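BIFUNCTIONAL PROTEIN Proline utilization A (PutA) (Corynebacterium freiburgense, PDB 5UX5) probably catalyses both steps of proline oxidation to glutamate, joining an FAD-dependent proline dehydrogenase to an NAD-dependent aldehyde dehydrogenase in one chain. Local coordinates at residues A[204-207]-A[208-212]. Numbering follows the deposited sequence.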
loop_
_atom_site.group_PDB
_atom_site.type_symbol
_atom_site.label_atom_id
_atom_site.label_comp_id
_atom_site.label_asym_id
_atom_site.label_seq_id
_atom_site.Cartn_x
_atom_site.Cartn_y
_atom_site.Cartn_z
ATOM N N GLY A 204 -19.541 -1.553 -12.471
ATOM C CA GLY A 204 -20.348 -1.773 -11.290
ATOM C C GLY A 204 -20.448 -0.539 -10.427
ATOM O O GLY A 204 -21.500 -0.255 -9.849
ATOM N N ASN A 205 -19.355 0.201 -10.307
ATOM C CA ASN A 205 -19.411 1.434 -9.540
ATOM C C ASN A 205 -20.398 2.409 -10.163
ATOM O O ASN A 205 -21.150 3.081 -9.445
ATOM C CB ASN A 205 -18.015 2.039 -9.428
ATOM C CG ASN A 205 -17.079 1.192 -8.570
ATOM O OD1 ASN A 205 -17.362 0.035 -8.265
ATOM N ND2 ASN A 205 -15.964 1.771 -8.177
ATOM N N THR A 206 -20.422 2.484 -11.504
ATOM C CA THR A 206 -21.346 3.379 -12.200
ATOM C C THR A 206 -22.786 3.021 -11.886
ATOM O O THR A 206 -23.594 3.898 -11.565
ATOM C CB THR A 206 -21.131 3.336 -13.711
ATOM O OG1 THR A 206 -19.825 3.822 -14.036
ATOM C CG2 THR A 206 -22.131 4.231 -14.378
ATOM N N GLU A 207 -23.122 1.726 -11.970
ATOM C CA GLU A 207 -24.494 1.293 -11.739
ATOM C C GLU A 207 -24.894 1.523 -10.294
ATOM O O GLU A 207 -26.020 1.935 -10.014
ATOM C CB GLU A 207 -24.649 -0.178 -12.104
ATOM C CG GLU A 207 -24.553 -0.447 -13.594
ATOM C CD GLU A 207 -25.680 0.201 -14.401
ATOM O OE1 GLU A 207 -26.867 -0.014 -14.066
ATOM O OE2 GLU A 207 -25.374 0.929 -15.372
ATOM N N LEU A 208 -23.973 1.313 -9.369
ATOM C CA LEU A 208 -24.299 1.538 -7.972
ATOM C C LEU A 208 -24.543 3.016 -7.720
ATOM O O LEU A 208 -25.475 3.379 -7.002
ATOM C CB LEU A 208 -23.177 1.006 -7.071
ATOM C CG LEU A 208 -23.498 0.949 -5.570
ATOM C CD1 LEU A 208 -24.805 0.214 -5.335
ATOM C CD2 LEU A 208 -22.402 0.355 -4.719
ATOM N N LEU A 209 -23.719 3.880 -8.299
ATOM C CA LEU A 209 -23.877 5.319 -8.087
ATOM C C LEU A 209 -25.184 5.837 -8.683
ATOM O O LEU A 209 -25.876 6.662 -8.069
ATOM C CB LEU A 209 -22.667 6.059 -8.671
ATOM C CG LEU A 209 -21.368 5.894 -7.859
ATOM C CD1 LEU A 209 -20.190 6.013 -8.781
ATOM C CD2 LEU A 209 -21.264 6.897 -6.709
ATOM N N LYS A 210 -25.541 5.352 -9.873
ATOM C CA LYS A 210 -26.796 5.743 -10.480
ATOM C C LYS A 210 -27.970 5.221 -9.671
ATOM O O LYS A 210 -28.951 5.940 -9.458
ATOM C CB LYS A 210 -26.852 5.242 -11.921
ATOM C CG LYS A 210 -25.945 6.023 -12.861
ATOM C CD LYS A 210 -26.177 5.623 -14.295
ATOM C CE LYS A 210 -26.096 4.121 -14.474
ATOM N NZ LYS A 210 -26.177 3.717 -15.917
ATOM N N GLU A 211 -27.892 3.965 -9.227
ATOM C CA GLU A 211 -28.956 3.396 -8.411
ATOM C C GLU A 211 -29.165 4.202 -7.134
ATOM O O GLU A 211 -30.301 4.379 -6.673
ATOM C CB GLU A 211 -28.625 1.941 -8.096
ATOM C CG GLU A 211 -29.578 1.264 -7.154
ATOM C CD GLU A 211 -29.056 -0.077 -6.703
ATOM O OE1 GLU A 211 -28.309 -0.721 -7.477
ATOM O OE2 GLU A 211 -29.381 -0.479 -5.566
ATOM N N ARG A 212 -28.090 4.725 -6.565
ATOM C CA ARG A 212 -28.202 5.456 -5.311
ATOM C C ARG A 212 -28.534 6.930 -5.491
ATOM O O ARG A 212 -29.173 7.513 -4.606
ATOM C CB ARG A 212 -26.907 5.321 -4.508
ATOM C CG ARG A 212 -26.719 3.947 -3.922
ATOM C CD ARG A 212 -25.469 3.928 -3.105
ATOM N NE ARG A 212 -25.292 2.680 -2.386
ATOM C CZ ARG A 212 -24.210 2.399 -1.672
ATOM N NH1 ARG A 212 -23.235 3.287 -1.616
ATOM N NH2 ARG A 212 -24.102 1.248 -1.009
#
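An i to i+3 salt bridge between Glu-207 and Lys-210 bridges about one turn near the start of helix 202-221, in the proline dehydrogenase part of the chain. Lys-210 NZ donates to Glu-207 OE2 at 3.0 Å and approaches from above the carboxylate plane, 39° out of it. Both side chains bend to meet: Glu-207 folds at CB-CG (chi2 -64°), and Lys-210 turns about its CG-CD bond (chi3 -52°), which swings its ammonium back toward the preceding turn. The ammonium has a second carboxylate partner, Glu-248 of helix 239-251, so the lysine links its own helix to the next one. Thr-206 runs alongside the lysine, its CG2 4.0 Å from Lys-210 CE, while its hydroxyl bonds to Ile-202 O one turn back. Beneath these side chains, regular i to i+4 backbone bonds continue the helix, among them Lys-210 N to Thr-206 O at 3.0 Å and Glu-211 N to Glu-207 O at 2.9 Å. Leu-209 packs against helices 190-193 and 239-251. Helix 202-221 connects the parallel strands 185-189 and 228-232, a beta-alpha-beta crossover of the kind that builds the TIM-barrel fold of proline dehydrogenases.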